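PDB 7F3H: bifunctional cytochrome P450/NADPH--P450 reductase from Deinococcus aerius, which probably hydroxylates organic substrates at a heme-bearing cytochrome P450 domain, using electrons from NADPH passed on by its fused reductase. Local coordinates for residues Thr271-Leu282 and Ile321-Ile332; Ala363-Trp371 and His390-Phe398. All coordinates share one frame; numbering follows the deposited sequence.

Contact 1: Thr271-Leu282 and Ile321-Ile332; sequences TTSGLLAFTLYL and ILDEALRFWSTI. With HEM (protoporphyrin IX containing Fe), chain E.
Helix 271-282 and helix 321-329 cross almost at a right angle (99°), their axes 9.6 Å apart, and the small A325 lets T279 come close where they meet. They are parts of the I-helix and K-helix of the cytochrome P450 fold; the latter carries the ExxR signature as E324 and R327. T279 OG1, set anti to the carbonyl carbon (chi1 -62°), bonds back to L275 O and lies 3.4 Å from A325 CB. On one side of A325, L275 CD1 lies 3.5 Å from L326 CD2; on the other, L282 reaches A325 with CD1 and the rim of F328 with CD2. F278 and W329 form an offset stack, planes only 3° apart and F278 and W329 five-membered-ring centroids 4.4 Å apart, with W329 CB over the F278 face in a CH-pi contact. Cutting F278 back to an alanine would probably leave this side of the indole without its stacking partner and open a gap beside the T331 methyl. G274 fits because a side chain there would strike T331 CG2. E324 is gripped side-on by R327 NE and NH2 and also pairs with R381, the P450 E-R-R triad. T271 OG1 bonds to A267 O, while T271 O accepts from two donors on opposite faces of its plane: L275 N and, at 3.1 Å, T331 OG1.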
loop_
_atom_site.group_PDB
_atom_site.type_symbol
_atom_site.label_atom_id
_atom_site.label_comp_id
_atom_site.label_asym_id
_atom_site.label_seq_id
_atom_site.Cartn_x
_atom_site.Cartn_y
_atom_site.Cartn_z
ATOM N N THR A 271 1.132 1.261 2.933
ATOM C CA THR A 271 0.062 1.157 1.946
ATOM C C THR A 271 -1.306 1.269 2.618
ATOM O O THR A 271 -2.133 2.096 2.235
ATOM C CB THR A 271 0.154 -0.173 1.190
ATOM O OG1 THR A 271 0.362 -1.248 2.121
ATOM C CG2 THR A 271 1.247 -0.145 0.172
ATOM N N THR A 272 -1.548 0.430 3.627
ATOM C CA THR A 272 -2.835 0.370 4.305
ATOM C C THR A 272 -3.108 1.619 5.128
ATOM O O THR A 272 -4.217 2.164 5.080
ATOM C CB THR A 272 -2.851 -0.867 5.174
ATOM O OG1 THR A 272 -2.381 -1.956 4.358
ATOM C CG2 THR A 272 -4.249 -1.149 5.713
ATOM N N SER A 273 -2.115 2.103 5.894
ATOM C CA SER A 273 -2.347 3.331 6.641
ATOM C C SER A 273 -2.565 4.492 5.678
ATOM O O SER A 273 -3.392 5.366 5.947
ATOM C CB SER A 273 -1.196 3.626 7.617
ATOM O OG SER A 273 -0.014 3.942 6.915
ATOM N N GLY A 274 -1.825 4.532 4.561
ATOM C CA GLY A 274 -2.098 5.527 3.544
ATOM C C GLY A 274 -3.530 5.481 3.047
ATOM O O GLY A 274 -4.211 6.512 2.972
ATOM N N LEU A 275 -4.000 4.278 2.676
ATOM C CA LEU A 275 -5.377 4.141 2.210
ATOM C C LEU A 275 -6.337 4.715 3.244
ATOM O O LEU A 275 -7.287 5.430 2.892
ATOM C CB LEU A 275 -5.701 2.677 1.893
ATOM C CG LEU A 275 -7.187 2.332 1.668
ATOM C CD1 LEU A 275 -7.836 3.293 0.686
ATOM C CD2 LEU A 275 -7.427 0.866 1.206
ATOM N N LEU A 276 -6.082 4.425 4.526
ATOM C CA LEU A 276 -7.002 4.827 5.583
ATOM C C LEU A 276 -6.990 6.339 5.807
ATOM O O LEU A 276 -8.051 6.968 5.934
ATOM C CB LEU A 276 -6.663 4.082 6.859
ATOM C CG LEU A 276 -7.346 2.716 6.912
ATOM C CD1 LEU A 276 -6.695 1.910 8.012
ATOM C CD2 LEU A 276 -8.816 2.913 7.188
ATOM N N ALA A 277 -5.797 6.937 5.832
ATOM C CA ALA A 277 -5.682 8.385 5.962
ATOM C C ALA A 277 -6.319 9.103 4.780
ATOM O O ALA A 277 -7.054 10.087 4.956
ATOM C CB ALA A 277 -4.220 8.772 6.083
ATOM N N PHE A 278 -6.069 8.619 3.567
ATOM C CA PHE A 278 -6.671 9.248 2.400
ATOM C C PHE A 278 -8.185 9.134 2.455
ATOM O O PHE A 278 -8.896 10.061 2.060
ATOM C CB PHE A 278 -6.131 8.626 1.105
ATOM C CG PHE A 278 -4.855 9.273 0.594
ATOM C CD1 PHE A 278 -4.814 10.627 0.301
ATOM C CD2 PHE A 278 -3.689 8.525 0.433
ATOM C CE1 PHE A 278 -3.639 11.226 -0.154
ATOM C CE2 PHE A 278 -2.509 9.130 -0.021
ATOM C CZ PHE A 278 -2.494 10.480 -0.313
ATOM N N THR A 279 -8.701 8.014 2.963
ATOM C CA THR A 279 -10.151 7.853 3.045
ATOM C C THR A 279 -10.763 8.833 4.030
ATOM O O THR A 279 -11.806 9.439 3.752
ATOM C CB THR A 279 -10.484 6.414 3.413
ATOM O OG1 THR A 279 -9.987 5.549 2.376
ATOM C CG2 THR A 279 -11.989 6.227 3.576
ATOM N N LEU A 280 -10.164 8.980 5.209
ATOM C CA LEU A 280 -10.695 9.977 6.135
ATOM C C LEU A 280 -10.627 11.371 5.520
ATOM O O LEU A 280 -11.571 12.160 5.656
ATOM C CB LEU A 280 -9.961 9.920 7.463
ATOM C CG LEU A 280 -10.198 8.637 8.246
ATOM C CD1 LEU A 280 -9.217 8.620 9.403
ATOM C CD2 LEU A 280 -11.605 8.590 8.780
ATOM N N TYR A 281 -9.534 11.687 4.805
ATOM C CA TYR A 281 -9.461 12.958 4.072
ATOM C C TYR A 281 -10.622 13.104 3.083
ATOM O O TYR A 281 -11.270 14.164 3.013
ATOM C CB TYR A 281 -8.143 13.069 3.308
ATOM C CG TYR A 281 -8.107 14.241 2.357
ATOM C CD1 TYR A 281 -7.968 15.547 2.829
ATOM C CD2 TYR A 281 -8.259 14.055 0.984
ATOM C CE1 TYR A 281 -7.950 16.631 1.958
ATOM C CE2 TYR A 281 -8.248 15.130 0.100
ATOM C CZ TYR A 281 -8.101 16.413 0.595
ATOM O OH TYR A 281 -8.084 17.490 -0.255
ATOM N N LEU A 282 -10.836 12.075 2.243
ATOM C CA LEU A 282 -11.868 12.128 1.201
ATOM C C LEU A 282 -13.261 12.243 1.797
ATOM O O LEU A 282 -14.126 12.934 1.249
ATOM C CB LEU A 282 -11.788 10.894 0.311
ATOM C CG LEU A 282 -10.526 10.907 -0.546
ATOM C CD1 LEU A 282 -10.336 9.589 -1.275
ATOM C CD2 LEU A 282 -10.524 12.136 -1.519
ATOM N N ILE A 321 -16.575 2.999 -0.860
ATOM C CA ILE A 321 -15.750 4.145 -0.493
ATOM C C ILE A 321 -14.284 3.811 -0.672
ATOM O O ILE A 321 -13.520 4.601 -1.233
ATOM C CB ILE A 321 -16.014 4.566 0.966
ATOM C CG1 ILE A 321 -17.332 5.320 1.084
ATOM C CG2 ILE A 321 -14.848 5.392 1.491
ATOM C CD1 ILE A 321 -17.784 5.435 2.507
ATOM N N LEU A 322 -13.873 2.646 -0.158
ATOM C CA LEU A 322 -12.459 2.285 -0.214
ATOM C C LEU A 322 -12.008 2.074 -1.654
ATOM O O LEU A 322 -10.927 2.546 -2.043
ATOM C CB LEU A 322 -12.184 1.048 0.645
ATOM C CG LEU A 322 -12.145 1.244 2.174
ATOM C CD1 LEU A 322 -11.966 -0.096 2.914
ATOM C CD2 LEU A 322 -11.022 2.195 2.596
ATOM N N ASP A 323 -12.843 1.410 -2.467
ATOM C CA ASP A 323 -12.530 1.204 -3.881
ATOM C C ASP A 323 -12.274 2.542 -4.582
ATOM O O ASP A 323 -11.255 2.721 -5.272
ATOM C CB ASP A 323 -13.679 0.453 -4.571
ATOM C CG ASP A 323 -13.790 -1.026 -4.150
ATOM O OD1 ASP A 323 -12.790 -1.632 -3.702
ATOM O OD2 ASP A 323 -14.899 -1.597 -4.293
ATOM N N GLU A 324 -13.172 3.524 -4.369
ATOM C CA GLU A 324 -13.010 4.837 -4.996
ATOM C C GLU A 324 -11.853 5.640 -4.374
ATOM O O GLU A 324 -11.171 6.402 -5.082
ATOM C CB GLU A 324 -14.346 5.602 -4.933
ATOM C CG GLU A 324 -14.416 6.986 -5.614
ATOM C CD GLU A 324 -14.289 6.989 -7.148
ATOM O OE1 GLU A 324 -13.867 5.966 -7.748
ATOM O OE2 GLU A 324 -14.605 8.054 -7.747
ATOM N N ALA A 325 -11.599 5.487 -3.070
ATOM C CA ALA A 325 -10.449 6.179 -2.491
ATOM C C ALA A 325 -9.166 5.677 -3.128
ATOM O O ALA A 325 -8.300 6.473 -3.505
ATOM C CB ALA A 325 -10.405 5.995 -0.973
ATOM N N LEU A 326 -9.078 4.358 -3.355
ATOM C CA LEU A 326 -7.934 3.791 -4.059
ATOM C C LEU A 326 -7.905 4.243 -5.523
ATOM O O LEU A 326 -6.840 4.282 -6.135
ATOM C CB LEU A 326 -7.963 2.267 -3.958
ATOM C CG LEU A 326 -7.555 1.623 -2.623
ATOM C CD1 LEU A 326 -7.655 0.115 -2.675
ATOM C CD2 LEU A 326 -6.153 2.019 -2.161
ATOM N N ARG A 327 -9.046 4.598 -6.111
ATOM C CA ARG A 327 -8.948 5.190 -7.446
ATOM C C ARG A 327 -8.353 6.603 -7.399
ATOM O O ARG A 327 -7.502 6.940 -8.222
ATOM C CB ARG A 327 -10.302 5.194 -8.163
ATOM C CG ARG A 327 -10.184 5.528 -9.652
ATOM C CD ARG A 327 -11.533 5.505 -10.335
ATOM N NE ARG A 327 -12.342 6.651 -9.936
ATOM C CZ ARG A 327 -12.230 7.865 -10.465
ATOM N NH1 ARG A 327 -11.339 8.088 -11.425
ATOM N NH2 ARG A 327 -12.991 8.855 -10.008
ATOM N N PHE A 328 -8.787 7.455 -6.451
ATOM C CA PHE A 328 -8.176 8.783 -6.318
ATOM C C PHE A 328 -6.727 8.730 -5.834
ATOM O O PHE A 328 -5.909 9.536 -6.289
ATOM C CB PHE A 328 -8.903 9.719 -5.338
ATOM C CG PHE A 328 -10.051 10.481 -5.911
ATOM C CD1 PHE A 328 -10.449 10.303 -7.222
ATOM C CD2 PHE A 328 -10.548 11.579 -5.218
ATOM C CE1 PHE A 328 -11.480 11.059 -7.766
ATOM C CE2 PHE A 328 -11.561 12.373 -5.750
ATOM C CZ PHE A 328 -12.035 12.101 -7.041
ATOM N N TRP A 329 -6.406 7.881 -4.853
ATOM C CA TRP A 329 -5.149 8.014 -4.092
ATOM C C TRP A 329 -4.551 6.637 -3.761
ATOM O O TRP A 329 -4.284 6.292 -2.616
ATOM C CB TRP A 329 -5.372 8.845 -2.819
ATOM C CG TRP A 329 -5.613 10.309 -3.101
ATOM C CD1 TRP A 329 -6.780 11.009 -2.940
ATOM C CD2 TRP A 329 -4.652 11.242 -3.623
ATOM N NE1 TRP A 329 -6.598 12.331 -3.329
ATOM C CE2 TRP A 329 -5.305 12.487 -3.766
ATOM C CE3 TRP A 329 -3.298 11.143 -3.968
ATOM C CZ2 TRP A 329 -4.649 13.618 -4.236
ATOM C CZ3 TRP A 329 -2.650 12.268 -4.443
ATOM C CH2 TRP A 329 -3.324 13.492 -4.568
ATOM N N SER A 330 -4.360 5.826 -4.803
ATOM C CA SER A 330 -3.656 4.550 -4.688
ATOM C C SER A 330 -2.242 4.758 -4.136
ATOM O O SER A 330 -1.442 5.532 -4.690
ATOM C CB SER A 330 -3.641 3.896 -6.072
ATOM O OG SER A 330 -3.242 2.552 -6.050
ATOM N N THR A 331 -1.913 4.035 -3.059
ATOM C CA THR A 331 -0.764 4.419 -2.256
ATOM C C THR A 331 0.564 3.868 -2.773
ATOM O O THR A 331 1.618 4.377 -2.372
ATOM C CB THR A 331 -0.974 4.022 -0.783
ATOM O OG1 THR A 331 -1.242 2.612 -0.674
ATOM C CG2 THR A 331 -2.171 4.791 -0.189
ATOM N N ILE A 332 0.567 2.863 -3.646
ATOM C CA ILE A 332 1.787 2.625 -4.423
ATOM C C ILE A 332 1.502 3.083 -5.841
ATOM O O ILE A 332 0.919 2.328 -6.642
ATOM C CB ILE A 332 2.277 1.170 -4.416
ATOM C CG1 ILE A 332 2.537 0.639 -2.998
ATOM C CG2 ILE A 332 3.571 1.115 -5.209
ATOM C CD1 ILE A 332 2.946 -0.872 -2.948
HETATM C CHA HEM E . 2.405 -6.371 -3.630
HETATM C CHB HEM E . 1.647 -7.618 1.005
HETATM C CHC HEM E . -1.471 -3.901 1.473
HETATM C CHD HEM E . -0.483 -2.495 -3.061
HETATM C C1A HEM E . 2.462 -7.028 -2.426
HETATM C C2A HEM E . 3.322 -8.153 -2.125
HETATM C C3A HEM E . 3.100 -8.537 -0.858
HETATM C C4A HEM E . 2.141 -7.605 -0.285
HETATM C CMA HEM E . 3.791 -9.712 -0.119
HETATM C CAA HEM E . 4.229 -8.837 -3.160
HETATM C CBA HEM E . 3.430 -9.992 -3.775
HETATM C CGA HEM E . 4.258 -10.808 -4.768
HETATM O O1A HEM E . 4.190 -12.062 -4.654
HETATM O O2A HEM E . 5.064 -10.283 -5.595
HETATM C C1B HEM E . 0.709 -6.757 1.537
HETATM C C2B HEM E . 0.139 -6.816 2.877
HETATM C C3B HEM E . -0.756 -5.816 2.973
HETATM C C4B HEM E . -0.721 -5.058 1.736
HETATM C CMB HEM E . 0.470 -7.908 3.913
HETATM C CAB HEM E . -1.612 -5.336 4.166
HETATM C CBB HEM E . -1.522 -5.812 5.411
HETATM C C1C HEM E . -1.473 -3.177 0.292
HETATM C C2C HEM E . -2.302 -2.007 -0.028
HETATM C C3C HEM E . -1.972 -1.655 -1.285
HETATM C C4C HEM E . -1.002 -2.575 -1.797
HETATM C CMC HEM E . -3.308 -1.315 0.939
HETATM C CAC HEM E . -2.475 -0.542 -2.191
HETATM C CBC HEM E . -3.424 0.302 -1.812
HETATM C C1D HEM E . 0.388 -3.414 -3.611
HETATM C C2D HEM E . 0.976 -3.345 -4.946
HETATM C C3D HEM E . 1.756 -4.416 -5.079
HETATM C C4D HEM E . 1.721 -5.196 -3.857
HETATM C CMD HEM E . 0.738 -2.254 -6.024
HETATM C CAD HEM E . 2.566 -4.734 -6.323
HETATM C CBD HEM E . 3.861 -4.002 -6.095
HETATM C CGD HEM E . 4.745 -4.081 -7.294
HETATM O O1D HEM E . 5.955 -3.834 -7.074
HETATM O O2D HEM E . 4.258 -4.381 -8.433
HETATM N NA HEM E . 1.783 -6.707 -1.270
HETATM N NB HEM E . 0.158 -5.690 0.869
HETATM N NC HEM E . -0.685 -3.477 -0.811
HETATM N ND HEM E . 0.863 -4.555 -2.982
HETATM FE FE HEM E . 0.448 -5.160 -1.137
#

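Contact 2: Ala363-Trp371 and His390-Phe398; sequences ALHRHPAAW and HHPAAYKPF. With HEM (protoporphyrin IX containing Fe), chain E.
In the stretch that leads through the P450 meander to the heme-binding loop, residues 390-398 pack against the end of the short K' helix and the turn after it, 363-371. Histidine suits position 365 because its NE2 can accept a backbone N-H: K396 N donates to H365 NE2 at 3.0 Å, nearly in the ring plane and with an N-H...N angle of 157°. Y395 CD1 sits over one face of that ring, toward its rim. L364, its CG anti to the backbone N (chi1 170°), brings CD1 to 3.5 Å from A394 CA. W371 is held at its edge, where NE1 donates to L364 O, and its far rim points at the face of H390, edge-to-face, the W371 six-membered-ring and H390 centroids 4.9 Å apart. Alanines allow close approach next to it: A370 CB rests 3.7 Å from A394 CB. A water over the indole face joins A370 O to H391 N. H391 starts a type I turn to A394, and its ND1 accepts from A393 N. Beyond P397, F398 lays CE1 3.6 Å from heme C3C and bonds through its backbone to C405, an arrangement typical of the P450 Cys-loop, whose signature FxxGxRxCxG begins at F398.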
loop_
_atom_site.group_PDB
_atom_site.type_symbol
_atom_site.label_atom_id
_atom_site.label_comp_id
_atom_site.label_asym_id
_atom_site.label_seq_id
_atom_site.Cartn_x
_atom_site.Cartn_y
_atom_site.Cartn_z
ATOM N N ALA A 363 -2.706 8.886 -13.214
ATOM C CA ALA A 363 -3.188 9.278 -14.529
ATOM C C ALA A 363 -4.069 8.186 -15.128
ATOM O O ALA A 363 -5.067 8.485 -15.793
ATOM C CB ALA A 363 -2.010 9.616 -15.435
ATOM N N LEU A 364 -3.705 6.913 -14.916
ATOM C CA LEU A 364 -4.512 5.785 -15.394
ATOM C C LEU A 364 -5.870 5.721 -14.693
ATOM O O LEU A 364 -6.917 5.494 -15.327
ATOM C CB LEU A 364 -3.732 4.486 -15.196
ATOM C CG LEU A 364 -4.493 3.175 -15.412
ATOM C CD1 LEU A 364 -4.846 2.930 -16.873
ATOM C CD2 LEU A 364 -3.688 2.057 -14.883
ATOM N N HIS A 365 -5.864 5.870 -13.370
ATOM C CA HIS A 365 -7.072 5.786 -12.573
ATOM C C HIS A 365 -8.033 6.925 -12.871
ATOM O O HIS A 365 -9.181 6.892 -12.399
ATOM C CB HIS A 365 -6.682 5.765 -11.108
ATOM C CG HIS A 365 -6.287 4.409 -10.618
ATOM N ND1 HIS A 365 -6.052 4.140 -9.289
ATOM C CD2 HIS A 365 -6.126 3.235 -11.275
ATOM C CE1 HIS A 365 -5.759 2.857 -9.144
ATOM N NE2 HIS A 365 -5.802 2.284 -10.336
ATOM N N ARG A 366 -7.560 7.950 -13.586
ATOM C CA ARG A 366 -8.340 9.117 -13.963
ATOM C C ARG A 366 -8.385 9.342 -15.475
ATOM O O ARG A 366 -8.614 10.468 -15.920
ATOM C CB ARG A 366 -7.753 10.348 -13.287
ATOM C CG ARG A 366 -7.923 10.366 -11.816
ATOM C CD ARG A 366 -7.377 11.668 -11.349
ATOM N NE ARG A 366 -7.116 11.645 -9.928
ATOM C CZ ARG A 366 -7.638 12.517 -9.076
ATOM N NH1 ARG A 366 -8.440 13.463 -9.542
ATOM N NH2 ARG A 366 -7.366 12.435 -7.770
ATOM N N HIS A 367 -8.138 8.327 -16.276
ATOM C CA HIS A 367 -8.084 8.543 -17.722
ATOM C C HIS A 367 -9.486 8.766 -18.277
ATOM O O HIS A 367 -10.357 7.914 -18.083
ATOM C CB HIS A 367 -7.433 7.358 -18.434
ATOM C CG HIS A 367 -6.919 7.709 -19.794
ATOM N ND1 HIS A 367 -7.754 8.116 -20.814
ATOM C CD2 HIS A 367 -5.661 7.776 -20.290
ATOM C CE1 HIS A 367 -7.037 8.368 -21.895
ATOM N NE2 HIS A 367 -5.763 8.186 -21.597
ATOM N N PRO A 368 -9.739 9.875 -18.983
ATOM C CA PRO A 368 -11.121 10.142 -19.454
ATOM C C PRO A 368 -11.680 9.072 -20.373
ATOM O O PRO A 368 -12.900 8.875 -20.385
ATOM C CB PRO A 368 -11.014 11.480 -20.202
ATOM C CG PRO A 368 -9.539 11.828 -20.268
ATOM C CD PRO A 368 -8.800 10.973 -19.268
ATOM N N ALA A 369 -10.844 8.372 -21.143
ATOM C CA ALA A 369 -11.353 7.304 -21.995
ATOM C C ALA A 369 -11.910 6.117 -21.201
ATOM O O ALA A 369 -12.618 5.274 -21.764
ATOM C CB ALA A 369 -10.253 6.830 -22.951
ATOM N N ALA A 370 -11.543 5.985 -19.931
ATOM C CA ALA A 370 -11.957 4.845 -19.138
ATOM C C ALA A 370 -12.877 5.222 -17.982
ATOM O O ALA A 370 -13.499 4.332 -17.393
ATOM C CB ALA A 370 -10.730 4.088 -18.608
ATOM N N TRP A 371 -12.919 6.493 -17.592
ATOM C CA TRP A 371 -13.677 6.936 -16.428
ATOM C C TRP A 371 -14.477 8.160 -16.829
ATOM O O TRP A 371 -13.893 9.187 -17.189
ATOM C CB TRP A 371 -12.739 7.272 -15.254
ATOM C CG TRP A 371 -11.807 6.147 -14.905
ATOM C CD1 TRP A 371 -10.499 6.022 -15.275
ATOM C CD2 TRP A 371 -12.121 4.962 -14.129
ATOM N NE1 TRP A 371 -9.970 4.844 -14.770
ATOM C CE2 TRP A 371 -10.946 4.180 -14.067
ATOM C CE3 TRP A 371 -13.275 4.504 -13.472
ATOM C CZ2 TRP A 371 -10.894 2.972 -13.378
ATOM C CZ3 TRP A 371 -13.220 3.307 -12.799
ATOM C CH2 TRP A 371 -12.037 2.551 -12.752
ATOM N N HIS A 390 -16.121 -1.371 -16.199
ATOM C CA HIS A 390 -14.864 -0.630 -16.228
ATOM C C HIS A 390 -13.943 -1.194 -17.286
ATOM O O HIS A 390 -14.049 -2.362 -17.653
ATOM C CB HIS A 390 -14.165 -0.698 -14.869
ATOM C CG HIS A 390 -14.977 -0.103 -13.765
ATOM N ND1 HIS A 390 -14.603 -0.163 -12.438
ATOM C CD2 HIS A 390 -16.169 0.545 -13.801
ATOM C CE1 HIS A 390 -15.517 0.458 -11.710
ATOM N NE2 HIS A 390 -16.478 0.891 -12.510
ATOM N N HIS A 391 -13.042 -0.350 -17.780
ATOM C CA HIS A 391 -11.940 -0.830 -18.605
ATOM C C HIS A 391 -11.111 -1.813 -17.791
ATOM O O HIS A 391 -10.684 -1.475 -16.675
ATOM C CB HIS A 391 -11.067 0.329 -19.081
ATOM C CG HIS A 391 -10.054 -0.053 -20.119
ATOM N ND1 HIS A 391 -9.176 -1.110 -19.962
ATOM C CD2 HIS A 391 -9.783 0.481 -21.333
ATOM C CE1 HIS A 391 -8.403 -1.201 -21.029
ATOM N NE2 HIS A 391 -8.751 -0.251 -21.878
ATOM N N PRO A 392 -10.863 -3.026 -18.302
ATOM C CA PRO A 392 -10.197 -4.068 -17.487
ATOM C C PRO A 392 -8.755 -3.780 -17.151
ATOM O O PRO A 392 -8.182 -4.508 -16.333
ATOM C CB PRO A 392 -10.306 -5.327 -18.354
ATOM C CG PRO A 392 -11.488 -5.040 -19.284
ATOM C CD PRO A 392 -11.418 -3.563 -19.555
ATOM N N ALA A 393 -8.146 -2.748 -17.720
ATOM C CA ALA A 393 -6.752 -2.458 -17.421
ATOM C C ALA A 393 -6.576 -1.087 -16.786
ATOM O O ALA A 393 -5.438 -0.633 -16.649
ATOM C CB ALA A 393 -5.885 -2.570 -18.676
ATOM N N ALA A 394 -7.663 -0.425 -16.380
ATOM C CA ALA A 394 -7.583 0.951 -15.898
ATOM C C ALA A 394 -7.678 1.078 -14.378
ATOM O O ALA A 394 -7.813 2.200 -13.867
ATOM C CB ALA A 394 -8.660 1.828 -16.581
ATOM N N TYR A 395 -7.673 -0.036 -13.642
ATOM C CA TYR A 395 -7.780 -0.013 -12.179
ATOM C C TYR A 395 -6.813 -1.042 -11.607
ATOM O O TYR A 395 -7.118 -2.240 -11.559
ATOM C CB TYR A 395 -9.208 -0.291 -11.748
ATOM C CG TYR A 395 -9.479 -0.094 -10.285
ATOM C CD1 TYR A 395 -9.312 1.155 -9.693
ATOM C CD2 TYR A 395 -9.940 -1.146 -9.491
ATOM C CE1 TYR A 395 -9.565 1.353 -8.337
ATOM C CE2 TYR A 395 -10.199 -0.955 -8.149
ATOM C CZ TYR A 395 -10.007 0.301 -7.583
ATOM O OH TYR A 395 -10.268 0.539 -6.267
ATOM N N LYS A 396 -5.662 -0.576 -11.138
ATOM C CA LYS A 396 -4.576 -1.469 -10.731
ATOM C C LYS A 396 -3.960 -1.069 -9.384
ATOM O O LYS A 396 -2.737 -1.051 -9.240
ATOM C CB LYS A 396 -3.510 -1.459 -11.823
ATOM C CG LYS A 396 -3.935 -2.033 -13.178
ATOM C CD LYS A 396 -4.476 -3.433 -13.023
ATOM C CE LYS A 396 -4.123 -4.272 -14.209
ATOM N NZ LYS A 396 -4.451 -5.677 -13.899
ATOM N N PRO A 397 -4.776 -0.807 -8.348
ATOM C CA PRO A 397 -4.186 -0.368 -7.069
ATOM C C PRO A 397 -3.476 -1.490 -6.336
ATOM O O PRO A 397 -2.657 -1.218 -5.448
ATOM C CB PRO A 397 -5.387 0.147 -6.275
ATOM C CG PRO A 397 -6.521 -0.621 -6.785
ATOM C CD PRO A 397 -6.232 -1.015 -8.232
ATOM N N PHE A 398 -3.789 -2.742 -6.646
ATOM C CA PHE A 398 -3.158 -3.897 -6.021
ATOM C C PHE A 398 -2.260 -4.626 -7.024
ATOM O O PHE A 398 -2.185 -5.855 -7.032
ATOM C CB PHE A 398 -4.212 -4.818 -5.399
ATOM C CG PHE A 398 -4.952 -4.184 -4.223
ATOM C CD1 PHE A 398 -4.322 -4.018 -2.985
ATOM C CD2 PHE A 398 -6.248 -3.704 -4.371
ATOM C CE1 PHE A 398 -4.987 -3.433 -1.911
ATOM C CE2 PHE A 398 -6.932 -3.098 -3.304
ATOM C CZ PHE A 398 -6.299 -2.972 -2.065
HETATM C CHA HEM E . 2.405 -6.371 -3.630
HETATM C CHB HEM E . 1.647 -7.618 1.005
HETATM C CHC HEM E . -1.471 -3.901 1.473
HETATM C CHD HEM E . -0.483 -2.495 -3.061
HETATM C C1A HEM E . 2.462 -7.028 -2.426
HETATM C C2A HEM E . 3.322 -8.153 -2.125
HETATM C C3A HEM E . 3.100 -8.537 -0.858
HETATM C C4A HEM E . 2.141 -7.605 -0.285
HETATM C CMA HEM E . 3.791 -9.712 -0.119
HETATM C CAA HEM E . 4.229 -8.837 -3.160
HETATM C CBA HEM E . 3.430 -9.992 -3.775
HETATM C CGA HEM E . 4.258 -10.808 -4.768
HETATM O O1A HEM E . 4.190 -12.062 -4.654
HETATM O O2A HEM E . 5.064 -10.283 -5.595
HETATM C C1B HEM E . 0.709 -6.757 1.537
HETATM C C2B HEM E . 0.139 -6.816 2.877
HETATM C C3B HEM E . -0.756 -5.816 2.973
HETATM C C4B HEM E . -0.721 -5.058 1.736
HETATM C CMB HEM E . 0.470 -7.908 3.913
HETATM C CAB HEM E . -1.612 -5.336 4.166
HETATM C CBB HEM E . -1.522 -5.812 5.411
HETATM C C1C HEM E . -1.473 -3.177 0.292
HETATM C C2C HEM E . -2.302 -2.007 -0.028
HETATM C C3C HEM E . -1.972 -1.655 -1.285
HETATM C C4C HEM E . -1.002 -2.575 -1.797
HETATM C CMC HEM E . -3.308 -1.315 0.939
HETATM C CAC HEM E . -2.475 -0.542 -2.191
HETATM C CBC HEM E . -3.424 0.302 -1.812
HETATM C C1D HEM E . 0.388 -3.414 -3.611
HETATM C C2D HEM E . 0.976 -3.345 -4.946
HETATM C C3D HEM E . 1.756 -4.416 -5.079
HETATM C C4D HEM E . 1.721 -5.196 -3.857
HETATM C CMD HEM E . 0.738 -2.254 -6.024
HETATM C CAD HEM E . 2.566 -4.734 -6.323
HETATM C CBD HEM E . 3.861 -4.002 -6.095
HETATM C CGD HEM E . 4.745 -4.081 -7.294
HETATM O O1D HEM E . 5.955 -3.834 -7.074
HETATM O O2D HEM E . 4.258 -4.381 -8.433
HETATM N NA HEM E . 1.783 -6.707 -1.270
HETATM N NB HEM E . 0.158 -5.690 0.869
HETATM N NC HEM E . -0.685 -3.477 -0.811
HETATM N ND HEM E . 0.863 -4.555 -2.982
HETATM FE FE HEM E . 0.448 -5.160 -1.137
HETATM O O HOH W 1 -12.807 2.329 -15.950
#

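How the contacts relate
Contacts 1 and 2, with centres about 15 Å apart, meet along helix 321-329 of contact 1. Its backbone and its ExxR arginine both reach into contact 2: D323 O lies 2.6 Å from Y395 OH, and R327 NH1 lies 2.7 Å from H365 O, both probable hydrogen bonds. R327 thus ties E324 to the K' helix and also makes a cation-pi contact with W371. Nearer the cofactor, S330 OG packs 3.2 Å from P397 CB and L326 touches F398. T271 of contact 1 and F398 of contact 2 lie over opposite faces of the porphyrin, the latter on the side of C405, probably the thiolate ligand. At the vinyl edge, L326 CD2 comes within 3.2 Å of heme CBC.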